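Local coordinates for protein delta-endotoxin CYTB (Bacillus thuringiensis serovar kyushuensis, PDB 1CBY) that kills the larvae of dipteran insects by making pores in the epithelial cell membrane of the midgut, at residues T144-Q149 against T165-N170; L58-A63 against N85-S90; K116-V121 against L187-E192; L122-N127 against A219-Q224. One frame throughout, in Å; residues are numbered along the deposited sequence.

From the N terminus, interaction 2 is the first loop to close: residues 58-63 meet 85-90, tying helix 54-63 to the turn that leads into strand 90-102, and the chain moves on before the other contacts begin. Interaction 3 opens next on helix 107-122, and interaction 4 opens directly after it. Interaction 1, 144-149 with 165-170, is nested inside the loops of both. Interaction 3 then closes on strand 183-195 and interaction 4 on strand 210-225, so the two cross. Interactions 1, 3 and 4 all reach the same sheet. Gln224 links interaction 4 back to interaction 2, with centres about 14 Å apart.

Interaction 1. Residues T144-Q149 against T165-N170; sequences TNLDTQ and TSYYYN
The short 3-10 turn that follows helix 129-141 lies over one face of the central sheet, and Leu146 and Gln149 extend from it to meet Tyr167 and Tyr169 of strand 165-175. The polar link joins Gln149 and Tyr169. The phenol donates from Tyr169 OH to Gln149 OE1 over 2.5 Å, with the donor tilted 19° from the carbonyl plane. Side-chain amide and ring are almost perpendicular, 89° apart, and OE1 reaches the ring at its edge. In Tyr169, CG stands anti to the backbone N (chi1 -158°), which carries the ring out from the strand toward the turn. The amide is held from several sides: Trp154 NE1 also bonds OE1, the carbonyl of Gly141 takes NE2, and Gln149 NE2 makes a weak 3.4 Å bond to Asn145 O. Asn44 OD1 also lies at Tyr169 OH; two acceptor oxygens thus face one phenol proton and probably compete for it.

Beside this polar cluster, Leu146 divides its two methyls between the tyrosines. Its CD1 comes obliquely to the outer end of Tyr167, 3.8 Å from CZ, and its CD2 lies at the edge of Tyr169, 4.2 Å from CE2. Leu146 and Tyr167 approach from opposite directions, while the hydroxyl of Tyr167 is bonded to the carbonyl of Thr142. On the same turn, Asp147 forms a salt bridge with Lys140 of the second subunit. A turn fixed to a sheet by leucine packing and buried phenol bonds is one part of the layered alpha/beta fold of the Cyt toxins.

Interaction 2. Residues L58-A63 against N85-S90; sequences LHLANA and NGIPNS
Between Leu60 of helix 54-63 and Ile87 of the irregular loop 85-90 the CA atoms stand 8.2 Å apart, their backbones linked by side chains alone. Ile87 carries the contact from the loop, pointing toward the helix with its two branches spread over successive parts of it. Its CG2 meets Leu60 CD2 at 3.9 Å, the two side chains crossing obliquely. The other branch ends on CD1, 4.0 Å from the CB of Ala63, nearly one turn further along. This division follows from chi1 of -55°, which sets CG1 beside the backbone N and CG2 beside the carbonyl carbon.

The loop is braced from within. Ser90 OG donates to Ile87 O over 2.8 Å, approaching from above the carbonyl plane, 61° out of it. Around the apolar patch, Gln224 of strand 210-225 touches Leu60, Ile87 and Ser90, and its amide nitrogen bonds the carbonyl of Pro88. Leu60 also packs on Met184 and Val186 of strand 183-195. On the same helix, Asn62 is hydrogen-bonded to Lys29 of the second subunit. One loop isoleucine thus packs helix 54-63 against the connection from helix 77-84 to strand 90-102, part of the helical layer over the sheet in the Cyt fold.

Interaction 3. Residues K116-V121 against L187-E192; sequences KIIQEV and LPLAFE
Ile118 of helix 107-122 packs on Leu187 and Leu189 of strand 183-195, a helix-on-sheet interface. The contacts across it are apolar. Ile118 uses both of its branches: CG2 meets Leu187 CD1 at 4.0 Å, the side chains set slantwise to each other, and the longer branch brings CD1 to Leu189 CD2, also at 4.0 Å, where the two chains cross near a right angle. With chi1 of -69°, CG1 sits beside the backbone N and CG2 lies anti to it; the two branches thereby part, one toward each of two leucines that are two places apart on the strand. The same isoleucine rests on Val135 and Ile139 of helix 129-141, which puts it among helix and sheet together.

Polar bonds run within each element or to its neighbours. In the helix, Val121 N reaches Ile117 O at 2.9 Å. The strand pairs through its backbone with strands 165-175 and 210-225, and further along it Glu192 forms a salt bridge with Lys218. Within the strand itself a methyl lies over a ring: Leu189 CD1 stands 4.2 Å above the plane of Phe191, offset toward its rim.

Interaction 4. Residues L122-N127 against A219-Q224; sequences LGLVIN and ALTLVQ
Thr221 OG1 is hydrogen-bonded to Val121 O over 2.8 Å. It also lies against the backbone of Leu122, with Thr221 OG1 3.4 Å from Leu122 CA. The hydroxyl thus reaches from strand 210-225 to the last turn of helix 107-122. Right after it the chain folds sharply: Leu124 N bonds Leu122 O at 2.7 Å around Gly123, whose backbone angles (phi 74°, psi -68°) are those of a classic gamma turn. Such positive phi suits glycine, and the turn returns Leu124 to the strand.

The other contacts are made by methyl groups. In Thr221, chi1 of -48° puts OG1 beside the backbone N and leaves CG2 opposite that N, where it packs on Leu122 CD1 at 3.8 Å. Although Leu122 leaves its backbone pointing away from the strand, the end of its side chain swings back. Leu124, whose side chain sets out toward the strand, rests its CD2 3.8 Å from Val223 CG1, two residues beyond Thr221.

Thr221 and Val223 share this face of the sheet with Leu187 and Val183 of strand 183-195, and Val223 also touches Val93 of strand 90-102. The connection that follows helix 107-122 begins by leaning on strand 210-225, which pairs with both of those strands, and then leads off toward helix 129-141.

Interaction 1. Residues T144-Q149 against T165-N170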
loop_
_atom_site.group_PDB
_atom_site.type_symbol
_atom_site.label_atom_id
_atom_site.label_comp_id
_atom_site.label_asym_id
_atom_site.label_seq_id
_atom_site.Cartn_x
_atom_site.Cartn_y
_atom_site.Cartn_z
ATOM N N THR A 144 2.784 -3.050 -13.823
ATOM C CA THR A 144 1.860 -1.989 -14.220
ATOM C C THR A 144 1.930 -0.795 -13.273
ATOM O O THR A 144 2.409 -0.906 -12.141
ATOM C CB THR A 144 0.369 -2.493 -14.301
ATOM O OG1 THR A 144 -0.013 -3.118 -13.066
ATOM C CG2 THR A 144 0.187 -3.485 -15.443
ATOM N N ASN A 145 1.448 0.347 -13.753
ATOM C CA ASN A 145 1.442 1.580 -12.978
ATOM C C ASN A 145 2.836 1.998 -12.544
ATOM O O ASN A 145 3.009 2.619 -11.494
ATOM C CB ASN A 145 0.515 1.461 -11.768
ATOM C CG ASN A 145 -0.947 1.479 -12.155
ATOM O OD1 ASN A 145 -1.340 2.136 -13.123
ATOM N ND2 ASN A 145 -1.767 0.758 -11.403
ATOM N N LEU A 146 3.823 1.690 -13.381
ATOM C CA LEU A 146 5.208 2.035 -13.105
ATOM C C LEU A 146 5.390 3.545 -13.172
ATOM O O LEU A 146 6.286 4.099 -12.541
ATOM C CB LEU A 146 6.145 1.337 -14.085
ATOM C CG LEU A 146 6.269 -0.176 -13.901
ATOM C CD1 LEU A 146 7.262 -0.732 -14.909
ATOM C CD2 LEU A 146 6.720 -0.490 -12.485
ATOM N N ASP A 147 4.499 4.211 -13.899
ATOM C CA ASP A 147 4.539 5.664 -14.032
ATOM C C ASP A 147 4.366 6.349 -12.673
ATOM O O ASP A 147 4.881 7.443 -12.447
ATOM C CB ASP A 147 3.438 6.133 -14.990
ATOM C CG ASP A 147 2.048 5.802 -14.491
ATOM O OD1 ASP A 147 1.838 4.661 -14.041
ATOM O OD2 ASP A 147 1.164 6.680 -14.544
ATOM N N THR A 148 3.653 5.686 -11.770
ATOM C CA THR A 148 3.398 6.213 -10.437
ATOM C C THR A 148 4.487 5.747 -9.472
ATOM O O THR A 148 4.456 6.068 -8.287
ATOM C CB THR A 148 2.022 5.730 -9.913
ATOM O OG1 THR A 148 1.059 5.754 -10.977
ATOM C CG2 THR A 148 1.524 6.638 -8.808
ATOM N N GLN A 149 5.445 4.981 -9.980
ATOM C CA GLN A 149 6.524 4.467 -9.143
ATOM C C GLN A 149 7.893 4.944 -9.606
ATOM O O GLN A 149 8.927 4.385 -9.211
ATOM C CB GLN A 149 6.510 2.947 -9.152
ATOM C CG GLN A 149 5.226 2.328 -8.676
ATOM C CD GLN A 149 5.296 0.830 -8.743
ATOM O OE1 GLN A 149 6.189 0.219 -8.161
ATOM N NE2 GLN A 149 4.385 0.229 -9.489
ATOM N N THR A 165 13.669 -2.352 -22.426
ATOM C CA THR A 165 13.577 -1.674 -21.141
ATOM C C THR A 165 13.810 -2.725 -20.057
ATOM O O THR A 165 13.124 -3.748 -20.020
ATOM C CB THR A 165 12.190 -1.037 -20.945
ATOM O OG1 THR A 165 11.973 -0.040 -21.952
ATOM C CG2 THR A 165 12.083 -0.392 -19.571
ATOM N N SER A 166 14.798 -2.491 -19.204
ATOM C CA SER A 166 15.114 -3.421 -18.129
ATOM C C SER A 166 15.064 -2.705 -16.796
ATOM O O SER A 166 15.196 -1.481 -16.741
ATOM C CB SER A 166 16.507 -4.008 -18.335
ATOM O OG SER A 166 16.565 -4.753 -19.536
ATOM N N TYR A 167 14.839 -3.457 -15.725
ATOM C CA TYR A 167 14.788 -2.874 -14.391
ATOM C C TYR A 167 14.802 -3.908 -13.276
ATOM O O TYR A 167 14.557 -5.090 -13.502
ATOM C CB TYR A 167 13.579 -1.933 -14.233
ATOM C CG TYR A 167 12.214 -2.550 -14.493
ATOM C CD1 TYR A 167 11.509 -3.190 -13.472
ATOM C CD2 TYR A 167 11.612 -2.458 -15.749
ATOM C CE1 TYR A 167 10.242 -3.718 -13.694
ATOM C CE2 TYR A 167 10.344 -2.983 -15.983
ATOM C CZ TYR A 167 9.664 -3.612 -14.950
ATOM O OH TYR A 167 8.407 -4.132 -15.171
ATOM N N TYR A 168 15.152 -3.455 -12.082
ATOM C CA TYR A 168 15.186 -4.307 -10.910
ATOM C C TYR A 168 14.020 -3.872 -10.047
ATOM O O TYR A 168 13.721 -2.679 -9.965
ATOM C CB TYR A 168 16.491 -4.109 -10.145
ATOM C CG TYR A 168 17.719 -4.545 -10.905
ATOM C CD1 TYR A 168 17.716 -5.710 -11.667
ATOM C CD2 TYR A 168 18.898 -3.804 -10.844
ATOM C CE1 TYR A 168 18.854 -6.128 -12.346
ATOM C CE2 TYR A 168 20.041 -4.215 -11.520
ATOM C CZ TYR A 168 20.012 -5.377 -12.266
ATOM O OH TYR A 168 21.144 -5.806 -12.919
ATOM N N TYR A 169 13.338 -4.833 -9.438
ATOM C CA TYR A 169 12.210 -4.524 -8.572
ATOM C C TYR A 169 12.353 -5.383 -7.328
ATOM O O TYR A 169 12.353 -6.606 -7.413
ATOM C CB TYR A 169 10.905 -4.817 -9.293
ATOM C CG TYR A 169 9.721 -4.077 -8.727
ATOM C CD1 TYR A 169 9.159 -4.447 -7.505
ATOM C CD2 TYR A 169 9.146 -3.013 -9.419
ATOM C CE1 TYR A 169 8.051 -3.779 -6.988
ATOM C CE2 TYR A 169 8.035 -2.339 -8.908
ATOM C CZ TYR A 169 7.496 -2.732 -7.695
ATOM O OH TYR A 169 6.393 -2.092 -7.196
ATOM N N ASN A 170 12.511 -4.735 -6.180
ATOM C CA ASN A 170 12.691 -5.443 -4.919
ATOM C C ASN A 170 11.444 -5.348 -4.062
ATOM O O ASN A 170 10.908 -4.256 -3.837
ATOM C CB ASN A 170 13.883 -4.873 -4.155
ATOM C CG ASN A 170 15.146 -4.823 -4.995
ATOM O OD1 ASN A 170 15.452 -5.760 -5.738
ATOM N ND2 ASN A 170 15.884 -3.725 -4.884
#

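Interaction 2. Residues L58-A63 against N85-S90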
loop_
_atom_site.group_PDB
_atom_site.type_symbol
_atom_site.label_atom_id
_atom_site.label_comp_id
_atom_site.label_asym_id
_atom_site.label_seq_id
_atom_site.Cartn_x
_atom_site.Cartn_y
_atom_site.Cartn_z
ATOM N N LEU A 58 10.412 -5.812 11.144
ATOM C CA LEU A 58 11.238 -4.691 10.727
ATOM C C LEU A 58 12.718 -5.062 10.799
ATOM O O LEU A 58 13.506 -4.689 9.924
ATOM C CB LEU A 58 10.926 -3.473 11.598
ATOM C CG LEU A 58 10.940 -2.098 10.929
ATOM C CD1 LEU A 58 10.316 -2.151 9.539
ATOM C CD2 LEU A 58 10.196 -1.113 11.808
ATOM N N HIS A 59 13.092 -5.821 11.823
ATOM C CA HIS A 59 14.470 -6.257 11.974
ATOM C C HIS A 59 14.856 -7.145 10.800
ATOM O O HIS A 59 15.868 -6.909 10.137
ATOM C CB HIS A 59 14.655 -7.021 13.280
ATOM C CG HIS A 59 14.966 -6.143 14.449
ATOM N ND1 HIS A 59 14.156 -5.093 14.797
ATOM C CD2 HIS A 59 16.031 -6.188 15.290
ATOM C CE1 HIS A 59 14.738 -4.521 15.834
ATOM N NE2 HIS A 59 15.877 -5.148 16.169
ATOM N N LEU A 60 14.024 -8.144 10.526
ATOM C CA LEU A 60 14.262 -9.075 9.427
ATOM C C LEU A 60 14.325 -8.341 8.092
ATOM O O LEU A 60 15.175 -8.637 7.249
ATOM C CB LEU A 60 13.172 -10.153 9.405
ATOM C CG LEU A 60 13.281 -11.215 10.507
ATOM C CD1 LEU A 60 11.925 -11.815 10.838
ATOM C CD2 LEU A 60 14.263 -12.286 10.077
ATOM N N ALA A 61 13.450 -7.358 7.918
ATOM C CA ALA A 61 13.428 -6.574 6.690
ATOM C C ALA A 61 14.768 -5.852 6.494
ATOM O O ALA A 61 15.418 -6.002 5.455
ATOM C CB ALA A 61 12.287 -5.568 6.732
ATOM N N ASN A 62 15.194 -5.108 7.515
ATOM C CA ASN A 62 16.451 -4.362 7.468
ATOM C C ASN A 62 17.657 -5.246 7.226
ATOM O O ASN A 62 18.574 -4.856 6.503
ATOM C CB ASN A 62 16.674 -3.569 8.755
ATOM C CG ASN A 62 15.712 -2.415 8.901
ATOM O OD1 ASN A 62 14.951 -2.095 7.980
ATOM N ND2 ASN A 62 15.735 -1.779 10.064
ATOM N N ALA A 63 17.668 -6.426 7.837
ATOM C CA ALA A 63 18.782 -7.351 7.676
ATOM C C ALA A 63 18.979 -7.713 6.215
ATOM O O ALA A 63 20.109 -7.851 5.750
ATOM C CB ALA A 63 18.560 -8.605 8.500
ATOM N N ASN A 85 21.481 -17.491 6.613
ATOM C CA ASN A 85 22.081 -18.464 7.517
ATOM C C ASN A 85 22.741 -17.842 8.741
ATOM O O ASN A 85 23.427 -18.535 9.493
ATOM C CB ASN A 85 23.088 -19.341 6.767
ATOM C CG ASN A 85 22.418 -20.288 5.783
ATOM O OD1 ASN A 85 22.861 -20.439 4.645
ATOM N ND2 ASN A 85 21.343 -20.932 6.220
ATOM N N GLY A 86 22.532 -16.543 8.941
ATOM C CA GLY A 86 23.111 -15.859 10.084
ATOM C C GLY A 86 22.064 -15.345 11.059
ATOM O O GLY A 86 22.393 -14.964 12.188
ATOM N N ILE A 87 20.808 -15.302 10.621
ATOM C CA ILE A 87 19.722 -14.834 11.475
ATOM C C ILE A 87 19.525 -15.861 12.589
ATOM O O ILE A 87 19.441 -17.066 12.331
ATOM C CB ILE A 87 18.389 -14.700 10.697
ATOM C CG1 ILE A 87 18.551 -13.798 9.468
ATOM C CG2 ILE A 87 17.306 -14.160 11.614
ATOM C CD1 ILE A 87 18.838 -12.353 9.785
ATOM N N PRO A 88 19.515 -15.404 13.847
ATOM C CA PRO A 88 19.329 -16.325 14.972
ATOM C C PRO A 88 17.907 -16.868 15.096
ATOM O O PRO A 88 16.935 -16.147 14.861
ATOM C CB PRO A 88 19.700 -15.462 16.177
ATOM C CG PRO A 88 19.330 -14.080 15.731
ATOM C CD PRO A 88 19.851 -14.054 14.321
ATOM N N ASN A 89 17.807 -18.149 15.459
ATOM C CA ASN A 89 16.534 -18.853 15.664
ATOM C C ASN A 89 15.616 -18.864 14.449
ATOM O O ASN A 89 14.427 -18.555 14.552
ATOM C CB ASN A 89 15.787 -18.269 16.870
ATOM C CG ASN A 89 16.684 -18.090 18.078
ATOM O OD1 ASN A 89 17.536 -18.930 18.364
ATOM N ND2 ASN A 89 16.522 -16.972 18.772
ATOM N N SER A 90 16.158 -19.274 13.309
ATOM C CA SER A 90 15.393 -19.314 12.075
ATOM C C SER A 90 15.796 -20.508 11.222
ATOM O O SER A 90 16.680 -21.275 11.601
ATOM C CB SER A 90 15.611 -18.013 11.293
ATOM O OG SER A 90 16.989 -17.754 11.087
#

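Interaction 3. Residues K116-V121 against L187-E192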
loop_
_atom_site.group_PDB
_atom_site.type_symbol
_atom_site.label_atom_id
_atom_site.label_comp_id
_atom_site.label_asym_id
_atom_site.label_seq_id
_atom_site.Cartn_x
_atom_site.Cartn_y
_atom_site.Cartn_z
ATOM N N LYS A 116 1.535 -18.131 -8.290
ATOM C CA LYS A 116 1.561 -19.561 -8.032
ATOM C C LYS A 116 2.975 -19.976 -7.626
ATOM O O LYS A 116 3.158 -20.843 -6.768
ATOM C CB LYS A 116 1.110 -20.317 -9.284
ATOM C CG LYS A 116 0.655 -21.743 -9.041
ATOM C CD LYS A 116 0.140 -22.361 -10.330
ATOM C CE LYS A 116 -0.489 -23.723 -10.092
ATOM N NZ LYS A 116 0.489 -24.731 -9.608
ATOM N N ILE A 117 3.974 -19.347 -8.238
ATOM C CA ILE A 117 5.368 -19.641 -7.923
ATOM C C ILE A 117 5.699 -19.140 -6.518
ATOM O O ILE A 117 6.446 -19.782 -5.781
ATOM C CB ILE A 117 6.321 -19.017 -8.958
ATOM C CG1 ILE A 117 6.020 -19.597 -10.343
ATOM C CG2 ILE A 117 7.768 -19.297 -8.582
ATOM C CD1 ILE A 117 6.833 -18.998 -11.463
ATOM N N ILE A 118 5.134 -17.997 -6.145
ATOM C CA ILE A 118 5.347 -17.435 -4.814
ATOM C C ILE A 118 4.729 -18.392 -3.793
ATOM O O ILE A 118 5.368 -18.757 -2.806
ATOM C CB ILE A 118 4.692 -16.036 -4.682
ATOM C CG1 ILE A 118 5.446 -15.023 -5.542
ATOM C CG2 ILE A 118 4.665 -15.579 -3.224
ATOM C CD1 ILE A 118 4.839 -13.652 -5.516
ATOM N N GLN A 119 3.492 -18.809 -4.053
ATOM C CA GLN A 119 2.779 -19.734 -3.179
ATOM C C GLN A 119 3.656 -20.962 -2.913
ATOM O O GLN A 119 3.817 -21.396 -1.768
ATOM C CB GLN A 119 1.462 -20.162 -3.835
ATOM C CG GLN A 119 0.610 -21.099 -2.990
ATOM C CD GLN A 119 -0.473 -21.795 -3.794
ATOM O OE1 GLN A 119 -0.195 -22.422 -4.816
ATOM N NE2 GLN A 119 -1.713 -21.698 -3.331
ATOM N N GLU A 120 4.246 -21.487 -3.981
ATOM C CA GLU A 120 5.116 -22.650 -3.897
ATOM C C GLU A 120 6.344 -22.358 -3.033
ATOM O O GLU A 120 6.584 -23.040 -2.036
ATOM C CB GLU A 120 5.545 -23.082 -5.307
ATOM C CG GLU A 120 6.367 -24.368 -5.373
ATOM C CD GLU A 120 5.587 -25.599 -4.937
ATOM O OE1 GLU A 120 4.709 -26.055 -5.702
ATOM O OE2 GLU A 120 5.855 -26.116 -3.831
ATOM N N VAL A 121 7.087 -21.313 -3.392
ATOM C CA VAL A 121 8.298 -20.924 -2.672
ATOM C C VAL A 121 8.062 -20.587 -1.203
ATOM O O VAL A 121 8.919 -20.848 -0.358
ATOM C CB VAL A 121 9.010 -19.742 -3.381
ATOM C CG1 VAL A 121 10.179 -19.220 -2.538
ATOM C CG2 VAL A 121 9.509 -20.195 -4.746
ATOM N N LEU A 187 9.937 -13.129 3.216
ATOM C CA LEU A 187 10.201 -13.490 1.832
ATOM C C LEU A 187 10.814 -12.359 0.997
ATOM O O LEU A 187 10.095 -11.504 0.468
ATOM C CB LEU A 187 8.901 -13.968 1.168
ATOM C CG LEU A 187 8.918 -15.033 0.060
ATOM C CD1 LEU A 187 7.512 -15.187 -0.486
ATOM C CD2 LEU A 187 9.862 -14.666 -1.068
ATOM N N PRO A 188 12.156 -12.286 0.951
ATOM C CA PRO A 188 12.839 -11.254 0.163
ATOM C C PRO A 188 12.689 -11.682 -1.291
ATOM O O PRO A 188 13.196 -12.734 -1.686
ATOM C CB PRO A 188 14.296 -11.392 0.615
ATOM C CG PRO A 188 14.173 -11.880 2.004
ATOM C CD PRO A 188 13.107 -12.942 1.857
ATOM N N LEU A 189 11.975 -10.885 -2.074
ATOM C CA LEU A 189 11.725 -11.191 -3.478
ATOM C C LEU A 189 12.253 -10.103 -4.413
ATOM O O LEU A 189 11.948 -8.925 -4.237
ATOM C CB LEU A 189 10.219 -11.355 -3.689
ATOM C CG LEU A 189 9.693 -11.590 -5.101
ATOM C CD1 LEU A 189 10.067 -12.988 -5.562
ATOM C CD2 LEU A 189 8.186 -11.411 -5.106
ATOM N N ALA A 190 13.018 -10.494 -5.423
ATOM C CA ALA A 190 13.555 -9.529 -6.374
ATOM C C ALA A 190 13.401 -10.035 -7.796
ATOM O O ALA A 190 13.765 -11.170 -8.112
ATOM C CB ALA A 190 15.013 -9.246 -6.074
ATOM N N PHE A 191 12.831 -9.194 -8.645
ATOM C CA PHE A 191 12.619 -9.529 -10.040
ATOM C C PHE A 191 13.568 -8.741 -10.934
ATOM O O PHE A 191 13.772 -7.544 -10.731
ATOM C CB PHE A 191 11.194 -9.162 -10.469
ATOM C CG PHE A 191 10.128 -10.061 -9.922
ATOM C CD1 PHE A 191 10.048 -11.393 -10.320
ATOM C CD2 PHE A 191 9.160 -9.561 -9.057
ATOM C CE1 PHE A 191 9.017 -12.213 -9.866
ATOM C CE2 PHE A 191 8.125 -10.373 -8.598
ATOM C CZ PHE A 191 8.054 -11.702 -9.005
ATOM N N GLU A 192 14.153 -9.415 -11.915
ATOM C CA GLU A 192 15.009 -8.754 -12.888
ATOM C C GLU A 192 14.154 -8.823 -14.143
ATOM O O GLU A 192 13.995 -9.893 -14.730
ATOM C CB GLU A 192 16.316 -9.514 -13.092
ATOM C CG GLU A 192 17.248 -9.475 -11.892
ATOM C CD GLU A 192 18.636 -10.014 -12.203
ATOM O OE1 GLU A 192 18.931 -10.279 -13.391
ATOM O OE2 GLU A 192 19.439 -10.164 -11.257
#

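Interaction 4. Residues L122-N127 against A219-Q224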
loop_
_atom_site.group_PDB
_atom_site.type_symbol
_atom_site.label_atom_id
_atom_site.label_comp_id
_atom_site.label_asym_id
_atom_site.label_seq_id
_atom_site.Cartn_x
_atom_site.Cartn_y
_atom_site.Cartn_z
ATOM N N LEU A 122 6.894 -20.031 -0.901
ATOM C CA LEU A 122 6.542 -19.656 0.465
ATOM C C LEU A 122 6.474 -20.892 1.375
ATOM O O LEU A 122 6.808 -20.823 2.560
ATOM C CB LEU A 122 5.214 -18.884 0.466
ATOM C CG LEU A 122 4.704 -18.259 1.770
ATOM C CD1 LEU A 122 5.762 -17.379 2.399
ATOM C CD2 LEU A 122 3.454 -17.453 1.492
ATOM N N GLY A 123 6.066 -22.026 0.809
ATOM C CA GLY A 123 5.985 -23.252 1.582
ATOM C C GLY A 123 4.804 -23.284 2.531
ATOM O O GLY A 123 3.878 -24.073 2.352
ATOM N N LEU A 124 4.834 -22.431 3.548
ATOM C CA LEU A 124 3.754 -22.363 4.521
ATOM C C LEU A 124 2.466 -21.971 3.805
ATOM O O LEU A 124 2.471 -21.076 2.960
ATOM C CB LEU A 124 4.072 -21.324 5.600
ATOM C CG LEU A 124 5.382 -21.404 6.396
ATOM C CD1 LEU A 124 5.679 -22.846 6.785
ATOM C CD2 LEU A 124 6.533 -20.830 5.590
ATOM N N VAL A 125 1.372 -22.656 4.119
ATOM C CA VAL A 125 0.086 -22.350 3.497
ATOM C C VAL A 125 -0.670 -21.354 4.368
ATOM O O VAL A 125 -0.992 -21.643 5.519
ATOM C CB VAL A 125 -0.769 -23.625 3.249
ATOM C CG1 VAL A 125 -0.078 -24.525 2.237
ATOM C CG2 VAL A 125 -0.995 -24.387 4.537
ATOM N N ILE A 126 -0.896 -20.160 3.831
ATOM C CA ILE A 126 -1.590 -19.110 4.567
ATOM C C ILE A 126 -3.036 -19.022 4.108
ATOM O O ILE A 126 -3.317 -19.049 2.911
ATOM C CB ILE A 126 -0.927 -17.723 4.351
ATOM C CG1 ILE A 126 0.572 -17.796 4.647
ATOM C CG2 ILE A 126 -1.603 -16.662 5.229
ATOM C CD1 ILE A 126 0.915 -18.185 6.065
ATOM N N ASN A 127 -3.951 -18.911 5.065
ATOM C CA ASN A 127 -5.373 -18.801 4.763
ATOM C C ASN A 127 -5.830 -17.380 5.022
ATOM O O ASN A 127 -6.117 -17.009 6.166
ATOM C CB ASN A 127 -6.195 -19.765 5.622
ATOM C CG ASN A 127 -6.196 -21.168 5.073
ATOM O OD1 ASN A 127 -6.736 -21.422 3.997
ATOM N ND2 ASN A 127 -5.586 -22.090 5.805
ATOM N N ALA A 219 14.419 -15.405 -4.797
ATOM C CA ALA A 219 13.644 -15.418 -3.565
ATOM C C ALA A 219 14.011 -16.560 -2.633
ATOM O O ALA A 219 14.545 -17.590 -3.055
ATOM C CB ALA A 219 12.163 -15.502 -3.894
ATOM N N LEU A 220 13.713 -16.361 -1.357
ATOM C CA LEU A 220 13.959 -17.367 -0.344
ATOM C C LEU A 220 13.016 -17.073 0.808
ATOM O O LEU A 220 12.737 -15.908 1.102
ATOM C CB LEU A 220 15.411 -17.346 0.137
ATOM C CG LEU A 220 15.876 -16.282 1.129
ATOM C CD1 LEU A 220 17.188 -16.719 1.737
ATOM C CD2 LEU A 220 16.024 -14.937 0.444
ATOM N N THR A 221 12.459 -18.125 1.396
ATOM C CA THR A 221 11.554 -17.970 2.523
ATOM C C THR A 221 12.271 -18.421 3.780
ATOM O O THR A 221 12.834 -19.516 3.832
ATOM C CB THR A 221 10.276 -18.793 2.343
ATOM O OG1 THR A 221 9.741 -18.558 1.034
ATOM C CG2 THR A 221 9.249 -18.388 3.386
ATOM N N LEU A 222 12.266 -17.558 4.785
ATOM C CA LEU A 222 12.920 -17.846 6.047
ATOM C C LEU A 222 11.914 -17.733 7.187
ATOM O O LEU A 222 11.105 -16.803 7.217
ATOM C CB LEU A 222 14.065 -16.854 6.264
ATOM C CG LEU A 222 14.828 -16.962 7.580
ATOM C CD1 LEU A 222 16.317 -17.075 7.299
ATOM C CD2 LEU A 222 14.520 -15.763 8.463
ATOM N N VAL A 223 11.915 -18.714 8.079
ATOM C CA VAL A 223 11.021 -18.676 9.226
ATOM C C VAL A 223 11.882 -18.472 10.466
ATOM O O VAL A 223 12.971 -19.036 10.569
ATOM C CB VAL A 223 10.175 -19.971 9.374
ATOM C CG1 VAL A 223 9.209 -20.108 8.202
ATOM C CG2 VAL A 223 11.074 -21.199 9.496
ATOM N N GLN A 224 11.424 -17.612 11.369
ATOM C CA GLN A 224 12.141 -17.335 12.608
ATOM C C GLN A 224 11.168 -17.433 13.773
ATOM O O GLN A 224 10.015 -17.013 13.661
ATOM C CB GLN A 224 12.751 -15.939 12.575
ATOM C CG GLN A 224 13.419 -15.546 13.878
ATOM C CD GLN A 224 13.899 -14.116 13.869
ATOM O OE1 GLN A 224 13.128 -13.194 13.591
ATOM N NE2 GLN A 224 15.176 -13.918 14.161
#